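Long-range contacts in flavohemoprotein (Vibrio cholerae O1 biovar El Tor, PDB 4EH1), which probably converts nitric oxide to nitrate with O2 and NAD(P)H, the present chain being its C-terminal reductase part that binds FAD and NAD(P)H: residues G3-V8 / V24-G29; G41-P46 / S98-A103; L119-V124 / Y146-N151; Q187-L192 / M213-K218. One frame throughout, in Å; residues are numbered along the deposited sequence.

Contact 1 of 4, residues G3-V8 / V24-G29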
# COMPACT_ATOMS: atom_id res chain seq x y z
N GLY A 3 -18.62 15.60 -9.39
CA GLY A 3 -17.57 16.61 -9.32
C GLY A 3 -16.48 16.54 -10.37
O GLY A 3 -16.57 17.29 -11.35
N ARG A 4 -15.48 15.65 -10.20
CA ARG A 4 -14.28 15.60 -11.08
C ARG A 4 -13.47 14.29 -11.05
O ARG A 4 -13.33 13.67 -10.01
CB ARG A 4 -13.36 16.79 -10.79
CG ARG A 4 -12.21 17.03 -11.78
CD ARG A 4 -11.09 17.77 -11.05
NE ARG A 4 -9.96 18.24 -11.85
CZ ARG A 4 -9.09 19.14 -11.40
NH1 ARG A 4 -9.25 19.62 -10.18
NH2 ARG A 4 -8.07 19.56 -12.15
N THR A 5 -12.93 13.88 -12.18
CA THR A 5 -12.24 12.59 -12.26
C THR A 5 -10.78 12.66 -11.77
O THR A 5 -10.03 13.48 -12.23
CB THR A 5 -12.24 12.05 -13.70
OG1 THR A 5 -13.59 11.77 -14.09
CG2 THR A 5 -11.39 10.78 -13.80
N PHE A 6 -10.41 11.81 -10.83
CA PHE A 6 -9.03 11.74 -10.38
C PHE A 6 -8.48 10.37 -10.64
O PHE A 6 -9.23 9.43 -10.84
CB PHE A 6 -8.93 12.05 -8.88
CG PHE A 6 -8.90 13.52 -8.56
CD1 PHE A 6 -9.98 14.34 -8.89
CD2 PHE A 6 -7.79 14.08 -7.93
CE1 PHE A 6 -9.97 15.68 -8.60
CE2 PHE A 6 -7.76 15.43 -7.61
CZ PHE A 6 -8.86 16.25 -7.97
N VAL A 7 -7.16 10.26 -10.61
CA VAL A 7 -6.47 8.99 -10.82
C VAL A 7 -5.62 8.68 -9.59
O VAL A 7 -4.96 9.56 -9.03
CB VAL A 7 -5.60 9.06 -12.09
CG1 VAL A 7 -4.90 7.73 -12.36
CG2 VAL A 7 -6.47 9.47 -13.25
N VAL A 8 -5.67 7.43 -9.15
CA VAL A 8 -4.84 6.95 -8.06
C VAL A 8 -3.39 6.89 -8.56
O VAL A 8 -3.07 6.10 -9.46
CB VAL A 8 -5.26 5.54 -7.61
CG1 VAL A 8 -4.37 5.06 -6.47
CG2 VAL A 8 -6.75 5.51 -7.23
N VAL A 24 -4.53 12.30 -8.24
CA VAL A 24 -4.24 13.44 -9.09
C VAL A 24 -5.35 13.62 -10.14
O VAL A 24 -5.94 12.65 -10.61
CB VAL A 24 -2.90 13.27 -9.79
CG1 VAL A 24 -1.77 13.10 -8.76
CG2 VAL A 24 -2.95 12.08 -10.68
N PRO A 25 -5.64 14.88 -10.50
CA PRO A 25 -6.76 15.07 -11.43
C PRO A 25 -6.45 14.43 -12.76
O PRO A 25 -5.31 14.53 -13.19
CB PRO A 25 -6.82 16.59 -11.61
CG PRO A 25 -5.74 17.18 -10.81
CD PRO A 25 -4.84 16.09 -10.32
N ALA A 26 -7.40 13.75 -13.39
CA ALA A 26 -7.17 13.25 -14.73
C ALA A 26 -6.92 14.40 -15.73
O ALA A 26 -6.35 14.17 -16.80
CB ALA A 26 -8.31 12.38 -15.20
N ASP A 27 -7.34 15.61 -15.38
CA ASP A 27 -7.09 16.80 -16.21
C ASP A 27 -5.61 17.13 -16.30
O ASP A 27 -5.07 17.35 -17.38
CB ASP A 27 -7.79 18.03 -15.63
CG ASP A 27 -9.30 17.90 -15.61
OD1 ASP A 27 -9.84 17.09 -16.39
OD2 ASP A 27 -9.95 18.62 -14.81
N GLY A 28 -4.95 17.15 -15.14
CA GLY A 28 -3.68 17.84 -14.99
C GLY A 28 -4.03 19.14 -14.30
O GLY A 28 -5.20 19.39 -14.01
N GLY A 29 -3.03 19.96 -14.00
CA GLY A 29 -3.29 21.27 -13.44
C GLY A 29 -3.65 21.26 -11.96
O GLY A 29 -3.69 20.22 -11.33

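Contact 2 of 4, residues G41-P46 / S98-A103. With SO4 (sulfate ion), chain E.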
# COMPACT_ATOMS: atom_id res chain seq x y z
N GLY A 41 -14.93 14.37 -1.12
CA GLY A 41 -15.91 13.32 -1.34
C GLY A 41 -15.41 12.34 -2.38
O GLY A 41 -14.82 12.73 -3.40
N ILE A 42 -15.63 11.05 -2.14
CA ILE A 42 -15.31 10.04 -3.13
C ILE A 42 -16.60 9.36 -3.58
O ILE A 42 -17.44 9.01 -2.75
CB ILE A 42 -14.36 8.98 -2.57
CG1 ILE A 42 -12.99 9.60 -2.21
CG2 ILE A 42 -14.17 7.83 -3.56
CD1 ILE A 42 -12.14 10.01 -3.43
N GLU A 43 -16.76 9.15 -4.88
CA GLU A 43 -17.94 8.48 -5.40
C GLU A 43 -17.56 7.32 -6.31
O GLU A 43 -16.76 7.46 -7.23
CB GLU A 43 -18.82 9.47 -6.15
CG GLU A 43 -19.72 8.86 -7.19
CD GLU A 43 -20.44 9.95 -8.00
OE1 GLU A 43 -21.11 10.80 -7.37
OE2 GLU A 43 -20.32 9.96 -9.25
N VAL A 44 -18.16 6.17 -6.04
CA VAL A 44 -17.89 4.99 -6.84
C VAL A 44 -19.16 4.22 -7.04
O VAL A 44 -20.20 4.56 -6.48
CB VAL A 44 -16.88 4.05 -6.15
CG1 VAL A 44 -15.47 4.65 -6.20
CG2 VAL A 44 -17.30 3.79 -4.70
N THR A 45 -19.05 3.17 -7.85
CA THR A 45 -20.14 2.25 -8.13
C THR A 45 -19.62 0.87 -7.83
O THR A 45 -18.85 0.29 -8.61
CB THR A 45 -20.54 2.31 -9.60
OG1 THR A 45 -20.89 3.66 -9.92
CG2 THR A 45 -21.72 1.38 -9.89
N PRO A 46 -20.00 0.33 -6.67
CA PRO A 46 -19.47 -0.97 -6.23
C PRO A 46 -19.89 -2.14 -7.13
O PRO A 46 -20.83 -2.00 -7.91
CB PRO A 46 -20.04 -1.10 -4.81
CG PRO A 46 -20.18 0.37 -4.35
CD PRO A 46 -20.69 1.06 -5.59
N SER A 98 -9.32 5.01 -11.81
CA SER A 98 -9.87 6.34 -11.53
C SER A 98 -11.14 6.35 -10.67
O SER A 98 -11.86 5.35 -10.57
CB SER A 98 -10.10 7.09 -12.83
OG SER A 98 -11.17 6.50 -13.53
N VAL A 99 -11.40 7.49 -10.02
CA VAL A 99 -12.57 7.66 -9.19
C VAL A 99 -13.10 9.05 -9.41
O VAL A 99 -12.44 9.86 -10.00
CB VAL A 99 -12.25 7.56 -7.68
CG1 VAL A 99 -11.66 6.20 -7.33
CG2 VAL A 99 -11.34 8.69 -7.25
N LYS A 100 -14.31 9.31 -8.92
CA LYS A 100 -14.88 10.64 -9.03
C LYS A 100 -14.78 11.30 -7.68
O LYS A 100 -15.12 10.70 -6.65
CB LYS A 100 -16.33 10.54 -9.46
CG LYS A 100 -16.53 9.66 -10.67
CD LYS A 100 -15.92 10.26 -11.92
CE LYS A 100 -15.53 9.19 -12.92
NZ LYS A 100 -15.06 9.77 -14.21
N LEU A 101 -14.31 12.54 -7.68
CA LEU A 101 -13.93 13.23 -6.46
C LEU A 101 -14.58 14.61 -6.33
O LEU A 101 -14.55 15.40 -7.27
CB LEU A 101 -12.41 13.41 -6.43
CG LEU A 101 -11.83 14.03 -5.16
CD1 LEU A 101 -10.48 13.42 -4.84
CD2 LEU A 101 -11.71 15.56 -5.30
N TYR A 102 -15.10 14.91 -5.14
CA TYR A 102 -15.77 16.17 -4.89
C TYR A 102 -14.86 17.03 -4.06
O TYR A 102 -14.09 16.52 -3.28
CB TYR A 102 -17.08 15.95 -4.14
CG TYR A 102 -18.10 15.31 -5.01
CD1 TYR A 102 -18.12 13.93 -5.20
CD2 TYR A 102 -19.04 16.08 -5.68
CE1 TYR A 102 -19.08 13.32 -6.02
CE2 TYR A 102 -20.01 15.48 -6.50
CZ TYR A 102 -20.02 14.10 -6.66
OH TYR A 102 -20.96 13.50 -7.46
N ALA A 103 -15.01 18.34 -4.24
CA ALA A 103 -14.08 19.35 -3.77
C ALA A 103 -14.05 19.45 -2.27
O ALA A 103 -15.02 19.11 -1.62
CB ALA A 103 -14.51 20.70 -4.36
S SO4 E . -17.47 19.47 -7.03
O1 SO4 E . -18.77 19.07 -7.57
O2 SO4 E . -16.86 20.46 -7.88
O3 SO4 E . -17.61 20.01 -5.68
O4 SO4 E . -16.54 18.35 -7.00
O HOH W 1 -15.93 6.45 -9.50

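Contact 3 of 4, residues L119-V124 / Y146-N151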
# COMPACT_ATOMS: atom_id res chain seq x y z
N LEU A 119 -3.31 17.88 19.58
CA LEU A 119 -4.06 17.07 18.63
C LEU A 119 -4.35 15.72 19.32
O LEU A 119 -3.43 15.07 19.82
CB LEU A 119 -3.27 16.81 17.34
CG LEU A 119 -2.65 18.04 16.66
CD1 LEU A 119 -1.94 17.66 15.37
CD2 LEU A 119 -3.74 19.10 16.41
N ILE A 120 -5.62 15.32 19.31
CA ILE A 120 -6.07 14.12 19.98
C ILE A 120 -6.97 13.34 19.03
O ILE A 120 -7.97 13.85 18.54
CB ILE A 120 -6.91 14.44 21.23
CG1 ILE A 120 -6.16 15.43 22.13
CG2 ILE A 120 -7.28 13.14 21.99
CD1 ILE A 120 -6.95 15.88 23.38
N SER A 121 -6.62 12.09 18.80
CA SER A 121 -7.46 11.26 17.95
C SER A 121 -7.31 9.78 18.28
O SER A 121 -6.37 9.39 18.99
CB SER A 121 -7.09 11.48 16.48
OG SER A 121 -5.72 11.22 16.27
N ALA A 122 -8.22 8.98 17.72
CA ALA A 122 -8.24 7.53 17.86
C ALA A 122 -8.55 6.86 16.55
O ALA A 122 -9.44 7.29 15.80
CB ALA A 122 -9.29 7.09 18.90
N GLY A 123 -7.86 5.76 16.28
CA GLY A 123 -8.15 4.99 15.09
C GLY A 123 -7.97 5.85 13.85
O GLY A 123 -6.92 6.45 13.65
N VAL A 124 -9.00 5.91 13.03
CA VAL A 124 -8.90 6.56 11.74
C VAL A 124 -9.13 8.08 11.88
O VAL A 124 -8.92 8.85 10.93
CB VAL A 124 -9.85 5.90 10.70
CG1 VAL A 124 -11.29 6.38 10.91
CG2 VAL A 124 -9.33 6.14 9.26
N TYR A 146 0.90 15.65 20.24
CA TYR A 146 0.06 14.72 19.51
C TYR A 146 -0.33 13.53 20.42
O TYR A 146 0.53 12.80 20.91
CB TYR A 146 0.86 14.23 18.32
CG TYR A 146 0.17 13.26 17.40
CD1 TYR A 146 0.39 11.88 17.51
CD2 TYR A 146 -0.66 13.71 16.37
CE1 TYR A 146 -0.22 10.98 16.66
CE2 TYR A 146 -1.28 12.82 15.51
CZ TYR A 146 -1.04 11.45 15.65
OH TYR A 146 -1.63 10.55 14.80
N LEU A 147 -1.62 13.35 20.65
CA LEU A 147 -2.08 12.25 21.52
C LEU A 147 -2.93 11.31 20.68
O LEU A 147 -3.90 11.74 20.05
CB LEU A 147 -2.87 12.78 22.72
CG LEU A 147 -2.24 13.90 23.57
CD1 LEU A 147 -3.22 14.37 24.64
CD2 LEU A 147 -0.96 13.48 24.24
N TYR A 148 -2.56 10.03 20.66
CA TYR A 148 -3.15 9.06 19.75
C TYR A 148 -3.50 7.74 20.47
O TYR A 148 -2.70 7.21 21.25
CB TYR A 148 -2.19 8.76 18.57
CG TYR A 148 -2.82 7.86 17.51
CD1 TYR A 148 -4.00 8.23 16.87
CD2 TYR A 148 -2.27 6.61 17.19
CE1 TYR A 148 -4.62 7.40 15.92
CE2 TYR A 148 -2.88 5.75 16.24
CZ TYR A 148 -4.04 6.17 15.60
OH TYR A 148 -4.64 5.38 14.66
N ALA A 149 -4.71 7.23 20.22
CA ALA A 149 -5.13 5.93 20.76
C ALA A 149 -5.51 4.99 19.63
O ALA A 149 -6.25 5.35 18.72
CB ALA A 149 -6.30 6.11 21.74
N CYS A 150 -5.00 3.77 19.66
CA CYS A 150 -5.46 2.79 18.72
C CYS A 150 -5.49 1.46 19.46
O CYS A 150 -5.18 1.40 20.64
CB CYS A 150 -4.60 2.76 17.45
SG CYS A 150 -2.84 2.46 17.82
N ASN A 151 -5.90 0.39 18.78
CA ASN A 151 -6.09 -0.86 19.48
C ASN A 151 -4.78 -1.60 19.77
O ASN A 151 -4.68 -2.29 20.78
CB ASN A 151 -7.03 -1.77 18.69
CG ASN A 151 -8.44 -1.20 18.58
OD1 ASN A 151 -8.85 -0.39 19.41
ND2 ASN A 151 -9.17 -1.62 17.56
O HOH W 2 -3.88 12.88 17.27

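Contact 4 of 4, residues Q187-L192 / M213-K218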
# COMPACT_ATOMS: atom_id res chain seq x y z
N GLN A 187 -0.66 1.35 27.92
CA GLN A 187 -1.69 0.36 27.65
C GLN A 187 -3.01 0.82 28.26
O GLN A 187 -3.09 1.14 29.44
CB GLN A 187 -1.29 -0.98 28.26
CG GLN A 187 -2.18 -2.09 27.84
CD GLN A 187 -1.58 -3.46 28.11
OE1 GLN A 187 -0.55 -3.58 28.79
NE2 GLN A 187 -2.21 -4.49 27.56
N GLY A 188 -4.06 0.84 27.47
CA GLY A 188 -5.36 1.16 28.03
C GLY A 188 -6.04 2.35 27.38
O GLY A 188 -5.70 2.74 26.27
N GLU A 189 -7.02 2.92 28.08
CA GLU A 189 -7.68 4.11 27.57
C GLU A 189 -6.82 5.35 27.80
O GLU A 189 -6.00 5.42 28.74
CB GLU A 189 -9.08 4.29 28.18
CG GLU A 189 -10.11 3.21 27.77
CD GLU A 189 -10.52 3.25 26.27
OE1 GLU A 189 -11.02 4.31 25.82
OE2 GLU A 189 -10.36 2.23 25.55
N MET A 190 -7.02 6.32 26.93
CA MET A 190 -6.32 7.58 27.00
C MET A 190 -6.77 8.32 28.26
O MET A 190 -7.91 8.73 28.36
CB MET A 190 -6.66 8.41 25.76
CG MET A 190 -5.75 9.64 25.62
SD MET A 190 -6.16 10.71 24.23
CE MET A 190 -5.60 9.75 22.80
N GLN A 191 -5.89 8.48 29.22
CA GLN A 191 -6.25 9.24 30.41
C GLN A 191 -5.40 10.49 30.50
O GLN A 191 -4.17 10.40 30.46
CB GLN A 191 -6.12 8.37 31.64
CG GLN A 191 -7.31 7.44 31.79
CD GLN A 191 -7.08 6.40 32.83
OE1 GLN A 191 -6.27 5.49 32.65
NE2 GLN A 191 -7.79 6.51 33.95
N LEU A 192 -6.05 11.65 30.62
CA LEU A 192 -5.37 12.93 30.44
C LEU A 192 -4.89 13.62 31.73
O LEU A 192 -4.10 14.56 31.67
CB LEU A 192 -6.28 13.90 29.66
CG LEU A 192 -6.84 13.39 28.34
CD1 LEU A 192 -7.88 14.38 27.87
CD2 LEU A 192 -5.77 13.21 27.26
N MET A 213 -14.85 10.47 21.49
CA MET A 213 -14.96 11.93 21.57
C MET A 213 -15.60 12.37 22.92
O MET A 213 -15.07 13.22 23.63
CB MET A 213 -15.79 12.46 20.40
CG MET A 213 -15.96 13.97 20.40
SD MET A 213 -14.40 14.79 20.00
CE MET A 213 -13.77 13.77 18.68
N GLN A 214 -16.72 11.76 23.28
CA GLN A 214 -17.41 12.09 24.53
C GLN A 214 -16.48 11.87 25.73
O GLN A 214 -16.37 12.72 26.62
CB GLN A 214 -18.66 11.24 24.67
CG GLN A 214 -19.79 11.67 23.76
CD GLN A 214 -20.40 13.03 24.13
OE1 GLN A 214 -21.10 13.17 25.14
NE2 GLN A 214 -20.14 14.03 23.33
N TYR A 215 -15.81 10.73 25.73
CA TYR A 215 -14.84 10.41 26.77
C TYR A 215 -13.73 11.49 26.90
O TYR A 215 -13.42 11.94 28.01
CB TYR A 215 -14.25 9.05 26.44
CG TYR A 215 -13.16 8.62 27.36
CD1 TYR A 215 -13.42 8.31 28.69
CD2 TYR A 215 -11.87 8.48 26.89
CE1 TYR A 215 -12.39 7.89 29.54
CE2 TYR A 215 -10.85 8.07 27.71
CZ TYR A 215 -11.10 7.78 29.03
OH TYR A 215 -10.04 7.38 29.82
N VAL A 216 -13.17 11.93 25.78
CA VAL A 216 -12.08 12.92 25.85
C VAL A 216 -12.58 14.33 26.20
O VAL A 216 -11.98 15.03 27.04
CB VAL A 216 -11.28 13.00 24.54
CG1 VAL A 216 -10.33 14.19 24.57
CG2 VAL A 216 -10.51 11.73 24.35
N VAL A 217 -13.67 14.75 25.57
CA VAL A 217 -14.22 16.07 25.83
C VAL A 217 -14.59 16.22 27.31
O VAL A 217 -14.27 17.24 27.90
CB VAL A 217 -15.44 16.37 24.94
CG1 VAL A 217 -16.23 17.59 25.46
CG2 VAL A 217 -14.98 16.62 23.53
N LYS A 218 -15.23 15.21 27.90
CA LYS A 218 -15.50 15.25 29.35
C LYS A 218 -14.25 15.40 30.21
O LYS A 218 -14.23 16.18 31.16
CB LYS A 218 -16.36 14.05 29.81
CG LYS A 218 -17.82 14.15 29.34
CD LYS A 218 -18.57 12.81 29.36
CE LYS A 218 -20.00 13.02 28.94
NZ LYS A 218 -20.74 11.71 28.75

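Contact 1 of 4, residues G3-V8 / V24-G29
Phe6 and Val7 pair with Pro25 and Val24 in the beta hairpin formed by strands 4-13 and 18-25, part of the antiparallel FAD-binding barrel. Three backbone hydrogen bonds set the register. Val7 and Val24 form a hydrogen-bonded antiparallel pair, Val7 N giving to Val24 O at 2.7 Å and Val24 N to Val7 O at 2.9 Å. Past the non-hydrogen-bonded pair Phe6-Pro25, Ala26 N donates to Thr5 O at 2.9 Å.

The apolar contacts divide between two sides. Pro25 CA stands over the centre of the Phe6 ring in a CH-pi contact, 3.8 Å from the centroid and 12° off the normal; Val31 touches both side chains. Val7 and Val24 share the other side, where Val7 CG2 meets Ala26 CB. Thr5 CG2 packs on that same Ala26 CB at 3.7 Å, while Thr5 OG1 is hydrogen-bonded to Lys100 of the adjoining strand.

The charged contact lies at the open end of the hairpin. Arg4 runs extended, CG anti to the backbone N (chi1 -170°), alongside Pro25 and tip to tip with Asp27. Arg4 NE forms a salt bridge with Asp27 OD2 at 3.0 Å, bent to 137° and reached from above the carboxylate plane, although Asp27 is poorly ordered. Pro25 CB lies over one guanidinium face near its rim, 3.3 Å from Arg4 NH2.

Contact 2 of 4, residues G41-P46 / S98-A103
Neighbouring strands 39-44 and 98-105 of the FAD-binding barrel run antiparallel here, pairing Gly41 with Tyr102, Ile42 with Leu101 and Glu43 with Lys100. Gly41 and Tyr102 exchange two backbone hydrogen bonds, Tyr102 N to Gly41 O at 2.8 Å and Gly41 N to Tyr102 O at 3.2 Å. Glu43 N donates to Lys100 O at 2.9 Å. The return bond of that pair is replaced by a water, which donates to Glu43 O at 2.6 Å and weakly accepts from Lys100 N.

On the face carrying Glu43 and Tyr102, the phenol OH donates to Glu43 OE1 at 2.7 Å, arriving from above the carboxylate plane, with carboxylate and ring planes 61° apart. An extended chain, CG anti to the backbone N (chi1 155°), carries the Glu43 carboxylate to the phenol. Arg52 forms a salt bridge to the same OE1, so a hydroxyl and a cation both hold OE1 of this buried residue. On the opposite face Ile42 CD1 meets Leu101 CD1 at 4.0 Å and Val99 CG2 at 4.1 Å. Ile42 also packs on Tyr57, a probable FAD-binding residue. The two strands are neighbours in the antiparallel FAD-binding barrel of the ferredoxin-NADP+ reductase superfamily.

Contact 3 of 4, residues L119-V124 / Y146-N151
Leu119 to Ala122 and Tyr146 to Ala149 lie side by side as parallel strands, 10° apart in direction, with axes 4.7 Å apart at closest approach. Four backbone hydrogen bonds alternate between them: Leu147 N to Leu119 O (2.6 Å), Ser121 N to Leu147 O, Ala149 N to Ser121 O, and Gly123 N to Ala149 O (3.0 Å). Helix 126-138 connects the strands in a beta-alpha-beta unit of the nucleotide-binding domain.

Ile120 CG1 and Leu147 CD1 meet at 4.0 Å on one face, their side chains side by side and pointing the same way. On the face toward helix 126-138, a water bonds to Ser121 OG at 2.7 Å and donates to Leu147 O at 3.0 Å; it sits over one face of the Tyr146 ring, toward the rim. Ser121 OG lies 3.5 Å from Tyr148 CD1. Farther along, Tyr148 OH donates to Gly123 O at 2.7 Å, the acceptor lying at the ring edge.

Gly123, at positive phi (59°), and Val124 probably bind NADP(+), and Val124 also touches FAD. Held by Ala149 O at its N and by Tyr148 OH at its O, Gly123 has both backbone polar groups fixed just where the probable NADP(+)-binding residues begin.

Contact 4 of 4, residues Q187-L192 / M213-K218
Tyr215 of helix 210-223 reaches out to the loop 188-192 and touches three consecutive residues with its phenol end. The polar part is one hydrogen bond: Tyr215 OH donates to Met190 O at 2.9 Å. The hydroxyl stands above the plane of that carbonyl, 54° out of it, with a C=O...donor angle of 125°. Met190 O lies at the edge of the Tyr215 ring, and Tyr215 CE2 comes within 3.1 Å of it. With CG anti to the backbone N (chi1 176°), the side chain of Tyr215 extends to the loop. Met190 O has a second donor in Gln219 NE2, one helical turn beyond Tyr215, and the OE1 of the same amide accepts from Leu192 N. Two helix side chains thus hold the backbone of a loop that has no regular structure here.

This loop leaves the edge strand 186-187 of the parallel sheet in the NAD-binding alpha/beta domain, before strand 203-208 and the helix that follows it.

The remaining contacts are apolar or van der Waals. Aliphatic carbons of two polar side chains lie against the phenol oxygen: Glu189 CB at 3.6 Å from Tyr215 OH, and Gln191 CG at 3.4 Å from it. Deeper in, the side chains of Leu192 and Val216 cross at about a right angle, Leu192 CD1 touching Val216 CG1 at 4.1 Å. Leu192 also packs on Leu220 and Leu223 of the helix. Val216 turns its other branch, CG2, toward Met190 SD at 4.5 Å, and rests on Leu206 of strand 203-208.

The four contacts follow one another along the chain, two in each domain. Contacts 1 and 2, with centres 11 Å apart, share the antiparallel FAD-binding sheet: strands 4-13 and 98-105 are neighbours, so Arg4 O bonds to Leu101 N. Contacts 3 and 4, with centres 10 Å apart, belong to the nucleotide-binding domain, where Met190 of the loop packs its sulfur on Ile120 and its methyl on the backbone of strand 144-150. Between domains the contacts do not touch; the nearest atoms of contacts 2 and 3 are about 13 Å apart. FAD lies between, touching Val124 of contact 3, as suits a reductase in which NAD(P)H and flavin must meet.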